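Local coordinates for putative polyphosphate kinase 2 family protein (Arthrobacter aurescens, PDB 3RHF) that is probably a polyphosphate kinase of the PPK2 family, which would transfer phosphate between polyphosphate and nucleotides, at residues A[79-84]-A[139-144]; A[83-88]-A[186-191]. All coordinates share one frame; numbering follows the deposited sequence.

Overall arrangement
Both interactions start from residues 79-88, the end of strand 75-82 and the turn after it, and share M83 and D84. The partners follow along the chain, first 139-144, then 186-191. The centres of interactions 1 and 2 lie about 11 Å apart. Interaction 1 joins the strand to the loop after strand 135-139, its neighbour on one flank in the parallel sheet. Interaction 2 joins the turn to the end of strand 179-187, the neighbour on the other flank. K88 NZ of interaction 2 hydrogen-bonds to A82 O of interaction 1 (2.8 Å). D84, R140, K88 and a bound phosphate ion, probably from the crystallisation liquor, gather at the strand ends, consistent with a P-loop kinase site.

Interaction 1. Residues A[79-84]-A[139-144]; sequences ILQAMD and DRSQYE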
loop_
_atom_site.group_PDB
_atom_site.type_symbol
_atom_site.label_atom_id
_atom_site.label_comp_id
_atom_site.label_asym_id
_atom_site.label_seq_id
_atom_site.Cartn_x
_atom_site.Cartn_y
_atom_site.Cartn_z
ATOM N N ILE A 79 -5.895 -0.080 -14.584
ATOM C CA ILE A 79 -6.969 -1.058 -14.535
ATOM C C ILE A 79 -6.448 -2.440 -14.879
ATOM O O ILE A 79 -5.989 -2.676 -16.010
ATOM C CB ILE A 79 -8.172 -0.739 -15.544
ATOM C CG1 ILE A 79 -8.797 0.630 -15.239
ATOM C CG2 ILE A 79 -9.231 -1.776 -15.418
ATOM C CD1 ILE A 79 -9.829 1.130 -16.208
ATOM N N LEU A 80 -6.598 -3.357 -13.922
ATOM C CA LEU A 80 -6.317 -4.777 -14.151
ATOM C C LEU A 80 -7.553 -5.661 -14.234
ATOM O O LEU A 80 -8.369 -5.656 -13.329
ATOM C CB LEU A 80 -5.450 -5.324 -13.079
ATOM C CG LEU A 80 -4.100 -4.660 -13.104
ATOM C CD1 LEU A 80 -3.500 -4.818 -11.695
ATOM C CD2 LEU A 80 -3.223 -5.265 -14.184
ATOM N N GLN A 81 -7.666 -6.423 -15.318
ATOM C CA GLN A 81 -8.637 -7.530 -15.401
ATOM C C GLN A 81 -7.908 -8.804 -15.730
ATOM O O GLN A 81 -6.912 -8.786 -16.488
ATOM C CB GLN A 81 -9.646 -7.267 -16.508
ATOM C CG GLN A 81 -10.547 -6.043 -16.289
ATOM C CD GLN A 81 -11.653 -6.323 -15.344
ATOM O OE1 GLN A 81 -12.188 -5.422 -14.731
ATOM N NE2 GLN A 81 -11.996 -7.572 -15.202
ATOM N N ALA A 82 -8.401 -9.906 -15.168
ATOM C CA ALA A 82 -7.891 -11.233 -15.458
ATOM C C ALA A 82 -8.742 -12.306 -14.797
ATOM O O ALA A 82 -9.397 -12.038 -13.825
ATOM C CB ALA A 82 -6.461 -11.373 -15.002
HETATM N N MSE A 83 -8.675 -13.528 -15.309
HETATM C CA MSE A 83 -9.282 -14.681 -14.677
HETATM C C MSE A 83 -8.552 -14.995 -13.366
HETATM O O MSE A 83 -7.377 -14.608 -13.194
HETATM C CB MSE A 83 -9.175 -15.890 -15.624
HETATM C CG MSE A 83 -9.786 -15.674 -17.006
HETATM SE SE MSE A 83 -11.737 -15.309 -16.982
HETATM C CE MSE A 83 -12.339 -16.942 -16.051
ATOM N N ASP A 84 -9.225 -15.701 -12.455
ATOM C CA ASP A 84 -8.652 -15.949 -11.144
ATOM C C ASP A 84 -7.435 -16.793 -11.333
ATOM O O ASP A 84 -7.389 -17.580 -12.274
ATOM C CB ASP A 84 -9.627 -16.631 -10.171
ATOM C CG ASP A 84 -10.732 -15.668 -9.641
ATOM O OD1 ASP A 84 -10.532 -14.428 -9.577
ATOM O OD2 ASP A 84 -11.828 -16.162 -9.285
ATOM N N ASP A 139 -8.051 -3.132 -9.078
ATOM C CA ASP A 139 -8.116 -4.591 -9.142
ATOM C C ASP A 139 -9.580 -5.019 -9.392
ATOM O O ASP A 139 -10.419 -4.989 -8.495
ATOM C CB ASP A 139 -7.533 -5.223 -7.869
ATOM C CG ASP A 139 -7.529 -6.744 -7.892
ATOM O OD1 ASP A 139 -8.152 -7.300 -8.794
ATOM O OD2 ASP A 139 -6.906 -7.397 -7.011
ATOM N N ARG A 140 -9.818 -5.447 -10.637
ATOM C CA ARG A 140 -11.132 -5.493 -11.275
ATOM C C ARG A 140 -11.676 -4.074 -11.411
ATOM O O ARG A 140 -11.155 -3.162 -10.787
ATOM C CB ARG A 140 -12.110 -6.398 -10.538
ATOM C CG ARG A 140 -11.650 -7.815 -10.409
ATOM C CD ARG A 140 -12.650 -8.558 -9.560
ATOM N NE ARG A 140 -12.326 -9.963 -9.420
ATOM C CZ ARG A 140 -11.529 -10.485 -8.490
ATOM N NH1 ARG A 140 -11.329 -11.800 -8.498
ATOM N NH2 ARG A 140 -10.924 -9.726 -7.565
ATOM N N SER A 141 -12.679 -3.905 -12.258
ATOM C CA SER A 141 -13.100 -2.591 -12.683
ATOM C C SER A 141 -14.545 -2.525 -13.210
ATOM O O SER A 141 -15.396 -3.385 -12.906
ATOM C CB SER A 141 -12.167 -2.129 -13.775
ATOM O OG SER A 141 -12.549 -2.737 -14.982
ATOM N N GLN A 142 -14.815 -1.467 -13.965
ATOM C CA GLN A 142 -16.109 -1.275 -14.610
ATOM C C GLN A 142 -16.413 -2.367 -15.665
ATOM O O GLN A 142 -17.580 -2.636 -15.966
ATOM C CB GLN A 142 -16.197 0.105 -15.248
ATOM C CG GLN A 142 -15.200 0.391 -16.390
ATOM C CD GLN A 142 -13.892 0.943 -15.904
ATOM O OE1 GLN A 142 -13.563 0.810 -14.708
ATOM N NE2 GLN A 142 -13.114 1.573 -16.825
ATOM N N TYR A 143 -15.364 -3.001 -16.174
ATOM C CA TYR A 143 -15.485 -4.052 -17.141
ATOM C C TYR A 143 -16.157 -5.307 -16.608
ATOM O O TYR A 143 -16.759 -6.054 -17.394
ATOM C CB TYR A 143 -14.112 -4.362 -17.752
ATOM C CG TYR A 143 -13.696 -3.217 -18.667
ATOM C CD1 TYR A 143 -14.124 -3.161 -19.969
ATOM C CD2 TYR A 143 -12.919 -2.170 -18.197
ATOM C CE1 TYR A 143 -13.751 -2.084 -20.819
ATOM C CE2 TYR A 143 -12.548 -1.100 -19.015
ATOM C CZ TYR A 143 -12.984 -1.053 -20.323
ATOM O OH TYR A 143 -12.601 0.002 -21.122
ATOM N N GLU A 144 -16.104 -5.534 -15.301
ATOM C CA GLU A 144 -16.772 -6.698 -14.746
ATOM C C GLU A 144 -18.208 -6.732 -15.233
ATOM O O GLU A 144 -18.765 -7.839 -15.487
ATOM C CB GLU A 144 -16.764 -6.723 -13.222
ATOM C CG GLU A 144 -15.387 -6.968 -12.623
ATOM C CD GLU A 144 -14.887 -8.388 -12.823
ATOM O OE1 GLU A 144 -15.396 -9.292 -12.155
ATOM O OE2 GLU A 144 -13.972 -8.620 -13.626
#
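Q81 reaches across to S141 and E144 with both ends of its side-chain amide. Its CG lies beside the backbone N, and a bend at CB-CG (chi2 -79°) turns the amide toward the loop. OE1 accepts from S141 OG at 2.7 Å, with the hydroxyl tilted 15° from the carbonyl plane. On the other branch, NE2 gives a nearly straight bond of 2.7 Å to E144 OE2. This oxygen uses its anti lone pair and lies in the amide plane of Q81. Two bonds on different branches fix the rotation of the amide. The E144 chain is also bent at chi2, which brings its carboxylate back to Q81; the two planar groups lie nearly coplanar. S141 OG has a second task. It sits between the backbone N and the carbonyl carbon (chi1 80°) and accepts from Y143 N at 3.1 Å, forming an ST turn.

I79 packs beside this polar group. Its CG2 touches S141 CB, and its CD1 meets Q142 NE2 at 3.4 Å. The backbones join where R140 N donates to L80 O at 3.1 Å.

At the other end, the extended R140 chain brings NH1 to D84 OD1 at 3.0 Å in a salt bridge. The oxygen lies near the guanidinium plane at its edge, although the two planar groups are steeply inclined to each other. D139 OD1 adds only a long charge interaction with R140 NH2, from well outside that plane.

L80 and D139 form a parallel bridge between strands 75-82 and 135-139, with their side chains on the face packed by V92 of helix 88-98. On the side of Q81, the 139-144 loop lies near helices 157-176 and 221-235. Y143 OH bonds to E171 in the first of these and to K183 in strand 179-187.

Interaction 2. Residues A[83-88]-A[186-191]; sequences MDTAGK and LNISKD. With PO4 (phosphate ion), chain I.
A86 and I188 form the close-packed side of this contact. I188 CD1 lies 3.6 Å from A86 CA and also touches T85 CG2; the T85 and I188 side chains cross at about a right angle. With CG1 between the backbone N and the carbonyl carbon (chi1 61°) and an extended chi2, I188 CD1 ends against the turn. L186 CD1 packs against A86 O and the backbone at G87 and K88. No hydrogen bond crosses between the segments.

The turn wraps a bound phosphate ion, probably from the crystallisation liquor, at the N-terminus of helix 88-98, consistent with the P-loop of this clan. G87 is the N-cap, and its backbone angles call for glycine. T85 N donates to phosphate O1 at 2.8 Å, G87 N to O2 at 2.8 Å, and K88 N to O3 in a nearly straight bond. The K88 chain folds back at chi3 and chi4, so that NZ also reaches O3, at 3.0 Å, while bonding to A82 O. An alanine here lacks NZ, so A82 O would probably lose this mate and O3 one of its donors, which is likely to weaken the hold on the ion.

A86, L186 and I188 are buried, but T85 is partly exposed. Past I188 the segments part, and the 189-191 end turns into helix 190-202.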
loop_
_atom_site.group_PDB
_atom_site.type_symbol
_atom_site.label_atom_id
_atom_site.label_comp_id
_atom_site.label_asym_id
_atom_site.label_seq_id
_atom_site.Cartn_x
_atom_site.Cartn_y
_atom_site.Cartn_z
HETATM N N MSE A 83 -8.675 -13.528 -15.309
HETATM C CA MSE A 83 -9.282 -14.681 -14.677
HETATM C C MSE A 83 -8.552 -14.995 -13.366
HETATM O O MSE A 83 -7.377 -14.608 -13.194
HETATM C CB MSE A 83 -9.175 -15.890 -15.624
HETATM C CG MSE A 83 -9.786 -15.674 -17.006
HETATM SE SE MSE A 83 -11.737 -15.309 -16.982
HETATM C CE MSE A 83 -12.339 -16.942 -16.051
ATOM N N ASP A 84 -9.225 -15.701 -12.455
ATOM C CA ASP A 84 -8.652 -15.949 -11.144
ATOM C C ASP A 84 -7.435 -16.793 -11.333
ATOM O O ASP A 84 -7.389 -17.580 -12.274
ATOM C CB ASP A 84 -9.627 -16.631 -10.171
ATOM C CG ASP A 84 -10.732 -15.668 -9.641
ATOM O OD1 ASP A 84 -10.532 -14.428 -9.577
ATOM O OD2 ASP A 84 -11.828 -16.162 -9.285
ATOM N N THR A 85 -6.428 -16.628 -10.463
ATOM C CA THR A 85 -5.184 -17.357 -10.629
ATOM C C THR A 85 -4.200 -16.612 -11.541
ATOM O O THR A 85 -2.996 -16.850 -11.465
ATOM C CB THR A 85 -5.548 -18.795 -11.167
ATOM O OG1 THR A 85 -5.409 -19.740 -10.099
ATOM C CG2 THR A 85 -4.780 -19.174 -12.354
ATOM N N ALA A 86 -4.676 -15.704 -12.396
ATOM C CA ALA A 86 -3.793 -15.048 -13.410
ATOM C C ALA A 86 -2.747 -14.107 -12.786
ATOM O O ALA A 86 -1.830 -13.638 -13.465
ATOM C CB ALA A 86 -4.599 -14.294 -14.408
ATOM N N GLY A 87 -2.920 -13.798 -11.498
ATOM C CA GLY A 87 -1.963 -12.990 -10.764
ATOM C C GLY A 87 -2.229 -11.497 -10.651
ATOM O O GLY A 87 -1.273 -10.735 -10.540
ATOM N N LYS A 88 -3.492 -11.056 -10.645
ATOM C CA LYS A 88 -3.750 -9.599 -10.457
ATOM C C LYS A 88 -3.271 -9.185 -9.061
ATOM O O LYS A 88 -2.594 -8.164 -8.883
ATOM C CB LYS A 88 -5.223 -9.217 -10.519
ATOM C CG LYS A 88 -5.989 -9.462 -11.767
ATOM C CD LYS A 88 -7.510 -9.118 -11.553
ATOM C CE LYS A 88 -8.262 -10.077 -10.607
ATOM N NZ LYS A 88 -8.490 -11.505 -11.194
ATOM N N LEU A 186 -4.437 -9.472 -17.998
ATOM C CA LEU A 186 -3.480 -10.558 -17.817
ATOM C C LEU A 186 -4.048 -11.859 -18.370
ATOM O O LEU A 186 -5.019 -12.373 -17.846
ATOM C CB LEU A 186 -3.153 -10.764 -16.324
ATOM C CG LEU A 186 -2.657 -9.566 -15.563
ATOM C CD1 LEU A 186 -2.504 -10.018 -14.149
ATOM C CD2 LEU A 186 -1.362 -9.064 -16.181
ATOM N N ASN A 187 -3.404 -12.407 -19.388
ATOM C CA ASN A 187 -3.947 -13.523 -20.141
ATOM C C ASN A 187 -3.161 -14.827 -19.820
ATOM O O ASN A 187 -1.954 -14.971 -20.098
ATOM C CB ASN A 187 -3.876 -13.138 -21.612
ATOM C CG ASN A 187 -4.500 -14.144 -22.537
ATOM O OD1 ASN A 187 -5.626 -14.617 -22.335
ATOM N ND2 ASN A 187 -3.810 -14.409 -23.619
ATOM N N ILE A 188 -3.837 -15.766 -19.189
ATOM C CA ILE A 188 -3.253 -17.089 -19.009
ATOM C C ILE A 188 -4.077 -18.077 -19.788
ATOM O O ILE A 188 -5.265 -17.833 -20.065
ATOM C CB ILE A 188 -3.136 -17.513 -17.535
ATOM C CG1 ILE A 188 -4.522 -17.579 -16.853
ATOM C CG2 ILE A 188 -2.149 -16.557 -16.813
ATOM C CD1 ILE A 188 -4.491 -18.009 -15.387
ATOM N N SER A 189 -3.429 -19.172 -20.167
ATOM C CA SER A 189 -4.094 -20.268 -20.871
ATOM C C SER A 189 -4.989 -21.049 -19.922
ATOM O O SER A 189 -4.743 -21.085 -18.711
ATOM C CB SER A 189 -3.068 -21.204 -21.481
ATOM O OG SER A 189 -2.412 -21.922 -20.470
ATOM N N LYS A 190 -6.051 -21.655 -20.463
ATOM C CA LYS A 190 -6.927 -22.555 -19.655
ATOM C C LYS A 190 -6.127 -23.634 -18.902
ATOM O O LYS A 190 -6.449 -23.953 -17.765
ATOM C CB LYS A 190 -8.047 -23.192 -20.492
ATOM C CG LYS A 190 -9.237 -23.771 -19.651
ATOM C CD LYS A 190 -10.154 -24.666 -20.489
ATOM C CE LYS A 190 -11.441 -25.099 -19.726
ATOM N NZ LYS A 190 -12.485 -25.849 -20.542
ATOM N N ASP A 191 -5.040 -24.135 -19.473
ATOM C CA ASP A 191 -4.228 -25.113 -18.730
ATOM C C ASP A 191 -3.401 -24.549 -17.591
ATOM O O ASP A 191 -3.272 -25.187 -16.541
ATOM C CB ASP A 191 -3.291 -25.854 -19.675
ATOM C CG ASP A 191 -4.009 -26.865 -20.518
ATOM O OD1 ASP A 191 -5.141 -27.299 -20.089
ATOM O OD2 ASP A 191 -3.422 -27.189 -21.595
HETATM P P PO4 I . -5.679 -13.474 -9.224
HETATM O O1 PO4 I . -6.815 -14.430 -8.720
HETATM O O2 PO4 I . -4.344 -14.356 -9.150
HETATM O O3 PO4 I . -5.895 -12.937 -10.676
HETATM O O4 PO4 I . -5.623 -12.239 -8.270
#